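Local coordinates for serpin (Taeniopygia guttata, PDB 5HGC), which binds cortisol and, as a member of the serpin family, probably acts as or descends from an inhibitor of serine proteases, at residues Tyr215-Leu220 with Gln258-His263; Gly243-Leu248 with Pro354-Ile359; Phe18-Phe23 with Gln250-Glu255. All blocks are in the same frame, centred on the assembly; numbering follows the deposited sequence.

In the fold
Helices 245-251 and 254-263 follow one another in the chain, and all three interactions draw on this pair. Interaction 1 is the most polar and the most open: helix 254-263 meets the end of strand 211-217 through a salt bridge, an indole hydrogen bond and an aromatic cluster whose outer members reach solvent. Interactions 2 and 3 are buried and rest on apolar contacts, one setting helix 245-251 on strand 355-361, the other setting helix 12-29 against the link between the two helices. All three meet where L252 touches L356 and W260, while L248 also touches W260. Both interactions 1 and 3 reach cortisol, interaction 1 through Q258 and S261, interaction 3 through K254.

Interaction 1: Tyr215-Leu220 with Gln258-His263; sequences YFDEEL and QKWSDH. With HCY ((11alpha,14beta)-11,17,21-trihydroxypregn-4-ene-3,20-dione), chain B.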
loop_
_atom_site.group_PDB
_atom_site.type_symbol
_atom_site.label_atom_id
_atom_site.label_comp_id
_atom_site.label_asym_id
_atom_site.label_seq_id
_atom_site.Cartn_x
_atom_site.Cartn_y
_atom_site.Cartn_z
ATOM N N TYR A 215 -22.238 -2.568 -4.733
ATOM C CA TYR A 215 -22.937 -2.838 -3.484
ATOM C C TYR A 215 -23.114 -1.556 -2.746
ATOM O O TYR A 215 -22.199 -0.744 -2.756
ATOM C CB TYR A 215 -22.139 -3.798 -2.609
ATOM C CG TYR A 215 -22.789 -4.069 -1.262
ATOM C CD1 TYR A 215 -24.007 -4.770 -1.168
ATOM C CD2 TYR A 215 -22.195 -3.602 -0.076
ATOM C CE1 TYR A 215 -24.605 -4.995 0.060
ATOM C CE2 TYR A 215 -22.800 -3.831 1.139
ATOM C CZ TYR A 215 -23.996 -4.532 1.192
ATOM O OH TYR A 215 -24.580 -4.757 2.405
ATOM N N PHE A 216 -24.282 -1.362 -2.120
ATOM C CA PHE A 216 -24.530 -0.222 -1.237
ATOM C C PHE A 216 -24.626 -0.779 0.165
ATOM O O PHE A 216 -25.425 -1.673 0.332
ATOM C CB PHE A 216 -25.852 0.488 -1.651
ATOM C CG PHE A 216 -26.155 1.755 -0.847
ATOM C CD1 PHE A 216 -25.528 2.997 -1.161
ATOM C CD2 PHE A 216 -27.044 1.728 0.262
ATOM C CE1 PHE A 216 -25.774 4.179 -0.398
ATOM C CE2 PHE A 216 -27.285 2.897 1.006
ATOM C CZ PHE A 216 -26.650 4.120 0.676
ATOM N N ASP A 217 -23.836 -0.342 1.172
ATOM C CA ASP A 217 -24.350 -0.562 2.574
ATOM C C ASP A 217 -24.992 0.617 3.231
ATOM O O ASP A 217 -24.431 1.738 3.204
ATOM C CB ASP A 217 -23.436 -1.298 3.583
ATOM C CG ASP A 217 -22.116 -0.699 3.720
ATOM O OD1 ASP A 217 -21.889 0.264 2.978
ATOM O OD2 ASP A 217 -21.285 -1.220 4.523
ATOM N N GLU A 218 -26.159 0.340 3.838
ATOM C CA GLU A 218 -26.880 1.379 4.581
ATOM C C GLU A 218 -26.121 1.687 5.848
ATOM O O GLU A 218 -25.836 2.861 6.099
ATOM C CB GLU A 218 -28.353 1.046 4.900
ATOM C CG GLU A 218 -29.285 0.990 3.705
ATOM C CD GLU A 218 -29.416 -0.427 3.168
ATOM O OE1 GLU A 218 -28.445 -1.210 3.327
ATOM O OE2 GLU A 218 -30.483 -0.768 2.597
ATOM N N GLU A 219 -25.778 0.644 6.617
ATOM C CA GLU A 219 -24.937 0.768 7.827
ATOM C C GLU A 219 -23.821 1.795 7.633
ATOM O O GLU A 219 -23.636 2.676 8.487
ATOM C CB GLU A 219 -24.277 -0.560 8.198
ATOM C CG GLU A 219 -25.168 -1.789 8.246
ATOM C CD GLU A 219 -24.724 -2.763 9.336
ATOM O OE1 GLU A 219 -23.750 -2.454 10.075
ATOM O OE2 GLU A 219 -25.358 -3.841 9.462
ATOM N N LEU A 220 -23.094 1.707 6.507
ATOM C CA LEU A 220 -21.997 2.615 6.329
ATOM C C LEU A 220 -22.252 3.802 5.435
ATOM O O LEU A 220 -21.448 4.744 5.424
ATOM C CB LEU A 220 -20.702 1.880 5.994
ATOM C CG LEU A 220 -20.238 0.887 7.062
ATOM C CD1 LEU A 220 -18.943 0.262 6.611
ATOM C CD2 LEU A 220 -20.008 1.561 8.398
ATOM N N GLN A 258 -14.897 -8.087 3.592
ATOM C CA GLN A 258 -15.478 -9.382 3.284
ATOM C C GLN A 258 -16.992 -9.296 3.062
ATOM O O GLN A 258 -17.519 -9.972 2.171
ATOM C CB GLN A 258 -15.197 -10.419 4.373
ATOM C CG GLN A 258 -15.748 -11.791 3.993
ATOM C CD GLN A 258 -14.831 -12.915 4.393
ATOM O OE1 GLN A 258 -14.390 -13.018 5.576
ATOM N NE2 GLN A 258 -14.507 -13.776 3.412
ATOM N N LYS A 259 -17.663 -8.485 3.885
ATOM C CA LYS A 259 -19.065 -8.139 3.699
ATOM C C LYS A 259 -19.259 -7.623 2.262
ATOM O O LYS A 259 -20.056 -8.228 1.493
ATOM C CB LYS A 259 -19.521 -7.081 4.709
ATOM C CG LYS A 259 -21.010 -6.733 4.593
ATOM C CD LYS A 259 -21.517 -5.889 5.747
ATOM C CE LYS A 259 -21.545 -4.402 5.436
ATOM N NZ LYS A 259 -22.687 -3.765 6.179
ATOM N N TRP A 260 -18.496 -6.574 1.889
ATOM C CA TRP A 260 -18.632 -6.015 0.548
ATOM C C TRP A 260 -18.487 -7.068 -0.564
ATOM O O TRP A 260 -19.368 -7.233 -1.444
ATOM C CB TRP A 260 -17.683 -4.865 0.344
ATOM C CG TRP A 260 -17.990 -3.654 1.219
ATOM C CD1 TRP A 260 -19.164 -3.381 1.890
ATOM C CD2 TRP A 260 -17.111 -2.549 1.488
ATOM N NE1 TRP A 260 -19.060 -2.181 2.578
ATOM C CE2 TRP A 260 -17.821 -1.642 2.347
ATOM C CE3 TRP A 260 -15.793 -2.234 1.092
ATOM C CZ2 TRP A 260 -17.257 -0.426 2.815
ATOM C CZ3 TRP A 260 -15.200 -1.035 1.578
ATOM C CH2 TRP A 260 -15.942 -0.146 2.438
ATOM N N SER A 261 -17.395 -7.809 -0.529
ATOM C CA SER A 261 -17.131 -8.678 -1.640
ATOM C C SER A 261 -18.120 -9.863 -1.676
ATOM O O SER A 261 -18.408 -10.361 -2.760
ATOM C CB SER A 261 -15.677 -9.117 -1.642
ATOM O OG SER A 261 -15.379 -9.834 -0.463
ATOM N N ASP A 262 -18.650 -10.279 -0.518
ATOM C CA ASP A 262 -19.678 -11.308 -0.455
ATOM C C ASP A 262 -20.953 -10.858 -1.157
ATOM O O ASP A 262 -21.631 -11.683 -1.762
ATOM C CB ASP A 262 -20.013 -11.706 0.984
ATOM C CG ASP A 262 -18.911 -12.590 1.658
ATOM O OD1 ASP A 262 -18.069 -13.215 0.979
ATOM O OD2 ASP A 262 -18.904 -12.655 2.907
ATOM N N HIS A 263 -21.232 -9.558 -1.107
ATOM C CA HIS A 263 -22.464 -8.990 -1.635
ATOM C C HIS A 263 -22.404 -8.174 -2.938
ATOM O O HIS A 263 -23.413 -7.610 -3.351
ATOM C CB HIS A 263 -23.123 -8.158 -0.537
ATOM C CG HIS A 263 -23.544 -8.970 0.641
ATOM N ND1 HIS A 263 -23.029 -8.772 1.904
ATOM C CD2 HIS A 263 -24.397 -10.022 0.734
ATOM C CE1 HIS A 263 -23.554 -9.660 2.726
ATOM N NE2 HIS A 263 -24.373 -10.439 2.037
HETATM C C1 HCY B . -11.360 -11.831 3.501
HETATM C C2 HCY B . -11.113 -12.059 4.990
HETATM C C3 HCY B . -9.660 -11.858 5.359
HETATM C C4 HCY B . -8.728 -11.180 4.427
HETATM C C5 HCY B . -9.217 -10.449 3.419
HETATM C C6 HCY B . -8.332 -9.404 2.774
HETATM C C7 HCY B . -8.402 -9.524 1.236
HETATM C C8 HCY B . -9.799 -9.731 0.639
HETATM C C9 HCY B . -10.525 -10.877 1.377
HETATM C C10 HCY B . -10.638 -10.629 2.898
HETATM C C12 HCY B . -11.758 -11.529 -0.867
HETATM C C11 HCY B . -11.830 -11.385 0.669
HETATM C C13 HCY B . -11.050 -10.310 -1.531
HETATM C C14 HCY B . -9.709 -10.092 -0.827
HETATM C C15 HCY B . -8.893 -9.266 -1.792
HETATM C C16 HCY B . -9.326 -9.715 -3.181
HETATM C C17 HCY B . -10.600 -10.576 -2.991
HETATM C C18 HCY B . -11.915 -9.016 -1.527
HETATM C C19 HCY B . -11.390 -9.340 3.298
HETATM C C20 HCY B . -11.646 -10.331 -4.063
HETATM C C21 HCY B . -12.534 -11.460 -4.544
HETATM O O1 HCY B . -9.283 -12.203 6.462
HETATM O O2 HCY B . -12.801 -10.384 0.990
HETATM O O3 HCY B . -10.264 -11.970 -3.181
HETATM O O4 HCY B . -11.792 -9.222 -4.553
HETATM O O5 HCY B . -13.801 -10.831 -4.722
#
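Y215, K259 and W260 carry most of this contact between the end of a strand and a helix running obliquely against it. With CG anti to its backbone N (chi1 177°), Y215 lays its ring beside H263, whose CB sits over one face, 3.9 Å from the centroid of the Y215 ring, in a CH-pi contact. The two rings are close to parallel but offset so far that there is little stacking. The CD2-CE2 flank of the Y215 ring meets W260, neither ring lying over the other, with CD2 of Y215 3.6 Å from CD1 of W260. W260 then turns its indole N-H to D217: NE1 reaches OD2 at 3.1 Å in an almost straight bond (171°), with the oxygen in the indole plane but approached from above the carboxylate plane. K259, bent near its tip, brings NZ to the same OD2 at 3.3 Å, a salt bridge with a weak hydrogen bond. One buried carboxylate oxygen is thus gripped twice, which would probably favour its charged form. On the helix's far side S261 OG hydrogen-bonds cortisol O2. W260 continues inward onto V224 of strand 222-228, V238 of strand 233-240 and L248 of helix 245-251.

Interaction 2: Gly243-Leu248 with Pro354-Ile359; sequences GKMKQL and PFLMLI. With SO4 (sulfate ion), chain E.
M245 and L248, one turn apart on helix 245-251, turn toward strand 355-361 and close on L356. M245 starts with CG anti to its backbone N (chi1 -176°) and then bends twice, at chi2 and again at chi3 (83°), so the thioether curls across the start of the strand instead of running straight out. Its SD lies 3.9 Å from CD2 of L356, the two side chains crossing obliquely, and the terminal methyl carries on to P354, where CE of M245 comes within 3.6 Å of the backbone O and 3.8 Å of CB. L248 also has CG anti to N, and meets L356 tip to tip, its CD2 3.7 Å from CD1 of L356. With CG anti to its carbonyl carbon and chi2 near -170°, L356 points CD1 to L248 and CD2 to M245. An alanine here, without either branch, would probably leave M245 and L248 more loosely seated on the strand. No hydrogen bond crosses the contact; at the start of the helix, a sulfate, probably from the crystallisation liquor, accepts hydrogen bonds from the backbone N of G243 (to O1, 3.0 Å) and of M245 (to O2, 2.9 Å). In the fold, strand 355-361 pairs with strands 233-240 and 366-373, and the helix packs across all three: M245 also touches P240 and K372, L248 touches V238, and L356 adds L252 from the link to the next helix.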
loop_
_atom_site.group_PDB
_atom_site.type_symbol
_atom_site.label_atom_id
_atom_site.label_comp_id
_atom_site.label_asym_id
_atom_site.label_seq_id
_atom_site.Cartn_x
_atom_site.Cartn_y
_atom_site.Cartn_z
ATOM N N GLY A 243 -20.678 13.733 4.798
ATOM C CA GLY A 243 -20.783 13.593 6.245
ATOM C C GLY A 243 -20.473 12.208 6.780
ATOM O O GLY A 243 -20.537 12.006 7.975
ATOM N N LYS A 244 -20.125 11.241 5.930
ATOM C CA LYS A 244 -19.947 9.862 6.426
ATOM C C LYS A 244 -18.527 9.273 6.375
ATOM O O LYS A 244 -18.292 8.161 6.833
ATOM C CB LYS A 244 -21.001 8.933 5.830
ATOM C CG LYS A 244 -22.403 9.305 6.304
ATOM C CD LYS A 244 -22.800 8.567 7.574
ATOM C CE LYS A 244 -24.256 8.831 7.937
ATOM N NZ LYS A 244 -24.424 10.215 8.446
ATOM N N MET A 245 -17.579 10.048 5.855
ATOM C CA MET A 245 -16.176 9.641 5.805
ATOM C C MET A 245 -15.564 9.298 7.180
ATOM O O MET A 245 -15.027 8.197 7.311
ATOM C CB MET A 245 -15.338 10.656 5.028
ATOM C CG MET A 245 -13.874 10.265 4.828
ATOM S SD MET A 245 -13.640 8.847 3.716
ATOM C CE MET A 245 -13.697 9.694 2.122
ATOM N N LYS A 246 -15.672 10.194 8.186
ATOM C CA LYS A 246 -15.070 9.969 9.541
ATOM C C LYS A 246 -15.530 8.603 10.039
ATOM O O LYS A 246 -14.726 7.774 10.498
ATOM C CB LYS A 246 -15.335 11.109 10.590
ATOM N N GLN A 247 -16.817 8.345 9.861
ATOM C CA GLN A 247 -17.428 7.115 10.352
ATOM C C GLN A 247 -16.865 5.849 9.650
ATOM O O GLN A 247 -16.527 4.856 10.324
ATOM C CB GLN A 247 -18.953 7.241 10.237
ATOM C CG GLN A 247 -19.756 6.359 11.192
ATOM C CD GLN A 247 -20.489 5.199 10.507
ATOM O OE1 GLN A 247 -21.142 5.375 9.446
ATOM N NE2 GLN A 247 -20.410 4.002 11.134
ATOM N N LEU A 248 -16.766 5.914 8.311
ATOM C CA LEU A 248 -16.158 4.879 7.489
ATOM C C LEU A 248 -14.690 4.587 7.898
ATOM O O LEU A 248 -14.352 3.411 8.159
ATOM C CB LEU A 248 -16.212 5.285 6.026
ATOM C CG LEU A 248 -15.543 4.322 5.040
ATOM C CD1 LEU A 248 -16.177 2.928 5.063
ATOM C CD2 LEU A 248 -15.640 4.933 3.659
ATOM N N PRO A 354 -15.019 13.143 -1.960
ATOM C CA PRO A 354 -13.965 12.243 -1.482
ATOM C C PRO A 354 -14.383 10.775 -1.343
ATOM O O PRO A 354 -15.521 10.478 -0.939
ATOM C CB PRO A 354 -13.615 12.825 -0.098
ATOM C CG PRO A 354 -13.963 14.264 -0.225
ATOM C CD PRO A 354 -15.267 14.208 -0.978
ATOM N N PHE A 355 -13.432 9.886 -1.666
ATOM C CA PHE A 355 -13.649 8.431 -1.737
ATOM C C PHE A 355 -12.397 7.642 -1.361
ATOM O O PHE A 355 -11.300 8.178 -1.412
ATOM C CB PHE A 355 -14.057 8.074 -3.156
ATOM C CG PHE A 355 -13.000 8.374 -4.194
ATOM C CD1 PHE A 355 -12.890 9.659 -4.761
ATOM C CD2 PHE A 355 -12.130 7.334 -4.651
ATOM C CE1 PHE A 355 -11.921 9.936 -5.706
ATOM C CE2 PHE A 355 -11.202 7.600 -5.652
ATOM C CZ PHE A 355 -11.091 8.900 -6.172
ATOM N N LEU A 356 -12.564 6.378 -1.018
ATOM C CA LEU A 356 -11.466 5.472 -0.852
ATOM C C LEU A 356 -11.219 4.694 -2.124
ATOM O O LEU A 356 -12.177 4.366 -2.874
ATOM C CB LEU A 356 -11.747 4.488 0.265
ATOM C CG LEU A 356 -12.189 5.069 1.604
ATOM C CD1 LEU A 356 -12.190 3.960 2.641
ATOM C CD2 LEU A 356 -11.274 6.195 2.036
ATOM N N MET A 357 -9.928 4.416 -2.382
ATOM C CA MET A 357 -9.548 3.435 -3.393
ATOM C C MET A 357 -8.673 2.315 -2.748
ATOM O O MET A 357 -7.582 2.594 -2.165
ATOM C CB MET A 357 -8.870 4.103 -4.555
ATOM C CG MET A 357 -8.491 3.081 -5.595
ATOM S SD MET A 357 -7.980 3.994 -7.052
ATOM C CE MET A 357 -7.918 2.780 -8.380
ATOM N N LEU A 358 -9.164 1.069 -2.793
ATOM C CA LEU A 358 -8.452 -0.030 -2.140
ATOM C C LEU A 358 -8.077 -1.047 -3.215
ATOM O O LEU A 358 -8.952 -1.550 -3.945
ATOM C CB LEU A 358 -9.270 -0.681 -1.029
ATOM C CG LEU A 358 -10.096 0.271 -0.156
ATOM C CD1 LEU A 358 -10.999 -0.536 0.754
ATOM C CD2 LEU A 358 -9.209 1.207 0.653
ATOM N N ILE A 359 -6.778 -1.318 -3.353
ATOM C CA ILE A 359 -6.331 -2.176 -4.440
ATOM C C ILE A 359 -5.824 -3.433 -3.833
ATOM O O ILE A 359 -5.000 -3.374 -2.935
ATOM C CB ILE A 359 -5.284 -1.495 -5.291
ATOM C CG1 ILE A 359 -5.876 -0.173 -5.839
ATOM C CG2 ILE A 359 -4.818 -2.435 -6.376
ATOM C CD1 ILE A 359 -4.901 0.802 -6.504
HETATM S S SO4 E . -17.034 14.157 5.036
HETATM O O1 SO4 E . -18.049 15.028 4.409
HETATM O O2 SO4 E . -17.699 12.985 5.653
HETATM O O3 SO4 E . -16.107 13.779 3.928
HETATM O O4 SO4 E . -16.316 14.872 6.123
#

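Interaction 3: Phe18-Phe23 with Gln250-Glu255; sequences FAFQFF and QTLDKE. With HCY ((11alpha,14beta)-11,17,21-trihydroxypregn-4-ene-3,20-dione), chain B.
Segment 18-23 of helix 12-29 comes closest to the other segment at F20 and D253, whose CA atoms are 5.5 Å apart, just where the chain leaves one helix in an extended link and starts the next. F20 does most of the touching. Its CG is anti to the carbonyl carbon (chi1 -59°), which sets the ring along the link: CB lies 3.6 Å from the backbone O of L252, one side of the ring meets the L252 side chain, and CD2 on the other side passes the backbone N of K254 at 4.1 Å. L252, with CG anti to its backbone N (chi1 179°), crosses the F20 ring obliquely and puts CD2 3.6 Å from CE1 of F20. The same methyl reaches F23, whose CE2 is 3.9 Å away, so one leucine branch touches two phenylalanines a turn apart on the helix. Both rings also touch I370 of strand 366-373. D253 turns its own side chain away from helix 12-29 to cap a backbone N of helix 254-263 from the N-cap position; OD1 also bonds OG1 of T256. K254 folds through several bends, its CG wedged between the backbone N and the carbonyl carbon (chi1 65°), and brings NZ 2.9 Å from OE2 of E255 in a salt bridge; a second salt bridge joins NZ to D17 of helix 12-29. CD of K254 lies close to the ketone O1 of cortisol. The chemistry differs along the contact: an apolar part, with no hydrogen bond joining 18-23 to 250-255 though R24 NH1 gives L252 O a weak one, gives way to charged groups at the cortisol end, where the acidic pair of D17 and E255 is likely to keep K254 protonated and limit how its chain can move beside the steroid.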
loop_
_atom_site.group_PDB
_atom_site.type_symbol
_atom_site.label_atom_id
_atom_site.label_comp_id
_atom_site.label_asym_id
_atom_site.label_seq_id
_atom_site.Cartn_x
_atom_site.Cartn_y
_atom_site.Cartn_z
ATOM N N PHE A 18 -3.425 -5.661 9.875
ATOM C CA PHE A 18 -2.383 -4.647 9.993
ATOM C C PHE A 18 -2.745 -3.481 9.063
ATOM O O PHE A 18 -2.674 -2.309 9.475
ATOM C CB PHE A 18 -0.931 -5.208 9.696
ATOM C CG PHE A 18 0.100 -4.114 9.502
ATOM C CD1 PHE A 18 0.597 -3.397 10.605
ATOM C CD2 PHE A 18 0.472 -3.716 8.231
ATOM C CE1 PHE A 18 1.470 -2.318 10.435
ATOM C CE2 PHE A 18 1.357 -2.641 8.041
ATOM C CZ PHE A 18 1.864 -1.936 9.147
ATOM N N ALA A 19 -3.137 -3.817 7.824
ATOM C CA ALA A 19 -3.420 -2.835 6.798
ATOM C C ALA A 19 -4.443 -1.852 7.312
ATOM O O ALA A 19 -4.247 -0.625 7.174
ATOM C CB ALA A 19 -3.948 -3.497 5.515
ATOM N N PHE A 20 -5.526 -2.370 7.898
ATOM C CA PHE A 20 -6.543 -1.461 8.405
ATOM C C PHE A 20 -6.297 -0.770 9.773
ATOM O O PHE A 20 -6.707 0.400 9.934
ATOM C CB PHE A 20 -7.957 -2.030 8.189
ATOM C CG PHE A 20 -8.245 -2.284 6.734
ATOM C CD1 PHE A 20 -8.441 -1.214 5.856
ATOM C CD2 PHE A 20 -8.206 -3.577 6.221
ATOM C CE1 PHE A 20 -8.631 -1.441 4.493
ATOM C CE2 PHE A 20 -8.392 -3.806 4.858
ATOM C CZ PHE A 20 -8.608 -2.746 3.990
ATOM N N GLN A 21 -5.591 -1.408 10.726
ATOM C CA GLN A 21 -5.188 -0.607 11.918
ATOM C C GLN A 21 -4.320 0.553 11.519
ATOM O O GLN A 21 -4.456 1.659 12.057
ATOM C CB GLN A 21 -4.427 -1.380 12.973
ATOM C CG GLN A 21 -5.155 -2.580 13.491
ATOM C CD GLN A 21 -4.214 -3.531 14.177
ATOM O OE1 GLN A 21 -3.256 -3.086 14.861
ATOM N NE2 GLN A 21 -4.470 -4.858 14.003
ATOM N N PHE A 22 -3.416 0.297 10.579
ATOM C CA PHE A 22 -2.519 1.331 10.153
ATOM C C PHE A 22 -3.347 2.486 9.632
ATOM O O PHE A 22 -3.093 3.648 10.046
ATOM C CB PHE A 22 -1.532 0.824 9.100
ATOM C CG PHE A 22 -0.458 1.814 8.762
ATOM C CD1 PHE A 22 -0.679 2.815 7.831
ATOM C CD2 PHE A 22 0.809 1.728 9.368
ATOM C CE1 PHE A 22 0.328 3.740 7.531
ATOM C CE2 PHE A 22 1.821 2.631 9.054
ATOM C CZ PHE A 22 1.581 3.658 8.152
ATOM N N PHE A 23 -4.304 2.158 8.731
ATOM C CA PHE A 23 -5.252 3.119 8.153
ATOM C C PHE A 23 -6.015 3.946 9.206
ATOM O O PHE A 23 -6.050 5.188 9.082
ATOM C CB PHE A 23 -6.286 2.422 7.254
ATOM C CG PHE A 23 -7.174 3.379 6.503
ATOM C CD1 PHE A 23 -6.637 4.297 5.591
ATOM C CD2 PHE A 23 -8.535 3.411 6.733
ATOM C CE1 PHE A 23 -7.437 5.188 4.867
ATOM C CE2 PHE A 23 -9.344 4.320 6.019
ATOM C CZ PHE A 23 -8.795 5.200 5.078
ATOM N N GLN A 250 -13.258 5.095 10.807
ATOM C CA GLN A 250 -13.156 4.511 12.154
ATOM C C GLN A 250 -13.622 3.057 12.238
ATOM O O GLN A 250 -13.351 2.369 13.203
ATOM C CB GLN A 250 -13.923 5.347 13.190
ATOM C CG GLN A 250 -13.284 6.674 13.615
ATOM C CD GLN A 250 -14.329 7.743 14.068
ATOM O OE1 GLN A 250 -15.530 7.458 14.322
ATOM N NE2 GLN A 250 -13.876 8.984 14.136
ATOM N N THR A 251 -14.329 2.586 11.235
ATOM C CA THR A 251 -14.923 1.249 11.251
ATOM C C THR A 251 -14.137 0.322 10.352
ATOM O O THR A 251 -14.124 -0.882 10.578
ATOM C CB THR A 251 -16.319 1.342 10.599
ATOM O OG1 THR A 251 -16.980 2.483 11.126
ATOM C CG2 THR A 251 -17.190 0.033 10.712
ATOM N N LEU A 252 -13.547 0.874 9.289
ATOM C CA LEU A 252 -13.138 0.054 8.158
ATOM C C LEU A 252 -12.150 -1.030 8.642
ATOM O O LEU A 252 -11.139 -0.745 9.291
ATOM C CB LEU A 252 -12.579 0.929 7.027
ATOM C CG LEU A 252 -12.091 0.148 5.798
ATOM C CD1 LEU A 252 -13.220 -0.501 4.999
ATOM C CD2 LEU A 252 -11.234 1.055 4.917
ATOM N N ASP A 253 -12.485 -2.273 8.386
ATOM C CA ASP A 253 -11.639 -3.360 8.826
ATOM C C ASP A 253 -11.876 -4.478 7.811
ATOM O O ASP A 253 -12.686 -4.304 6.886
ATOM C CB ASP A 253 -11.983 -3.773 10.267
ATOM C CG ASP A 253 -13.402 -4.412 10.403
ATOM O OD1 ASP A 253 -14.225 -4.279 9.462
ATOM O OD2 ASP A 253 -13.711 -5.045 11.453
ATOM N N LYS A 254 -11.229 -5.621 7.978
ATOM C CA LYS A 254 -11.299 -6.652 6.972
ATOM C C LYS A 254 -12.638 -7.369 6.890
ATOM O O LYS A 254 -12.942 -8.030 5.892
ATOM C CB LYS A 254 -10.180 -7.657 7.168
ATOM C CG LYS A 254 -10.257 -8.457 8.440
ATOM C CD LYS A 254 -9.676 -9.841 8.165
ATOM C CE LYS A 254 -8.969 -10.391 9.394
ATOM N NZ LYS A 254 -9.671 -10.170 10.700
ATOM N N GLU A 255 -13.429 -7.250 7.950
ATOM C CA GLU A 255 -14.750 -7.830 8.000
ATOM C C GLU A 255 -15.673 -6.990 7.099
ATOM O O GLU A 255 -16.428 -7.572 6.302
ATOM C CB GLU A 255 -15.252 -7.897 9.445
ATOM C CG GLU A 255 -14.640 -8.988 10.338
ATOM C CD GLU A 255 -13.175 -8.772 10.799
ATOM O OE1 GLU A 255 -12.649 -7.636 11.045
ATOM O OE2 GLU A 255 -12.527 -9.819 10.932
HETATM C C1 HCY B . -11.360 -11.831 3.501
HETATM C C2 HCY B . -11.113 -12.059 4.990
HETATM C C3 HCY B . -9.660 -11.858 5.359
HETATM C C4 HCY B . -8.728 -11.180 4.427
HETATM C C5 HCY B . -9.217 -10.449 3.419
HETATM C C6 HCY B . -8.332 -9.404 2.774
HETATM C C7 HCY B . -8.402 -9.524 1.236
HETATM C C8 HCY B . -9.799 -9.731 0.639
HETATM C C9 HCY B . -10.525 -10.877 1.377
HETATM C C10 HCY B . -10.638 -10.629 2.898
HETATM C C12 HCY B . -11.758 -11.529 -0.867
HETATM C C11 HCY B . -11.830 -11.385 0.669
HETATM C C13 HCY B . -11.050 -10.310 -1.531
HETATM C C14 HCY B . -9.709 -10.092 -0.827
HETATM C C15 HCY B . -8.893 -9.266 -1.792
HETATM C C16 HCY B . -9.326 -9.715 -3.181
HETATM C C17 HCY B . -10.600 -10.576 -2.991
HETATM C C18 HCY B . -11.915 -9.016 -1.527
HETATM C C19 HCY B . -11.390 -9.340 3.298
HETATM C C20 HCY B . -11.646 -10.331 -4.063
HETATM C C21 HCY B . -12.534 -11.460 -4.544
HETATM O O1 HCY B . -9.283 -12.203 6.462
HETATM O O2 HCY B . -12.801 -10.384 0.990
HETATM O O3 HCY B . -10.264 -11.970 -3.181
HETATM O O4 HCY B . -11.792 -9.222 -4.553
HETATM O O5 HCY B . -13.801 -10.831 -4.722
#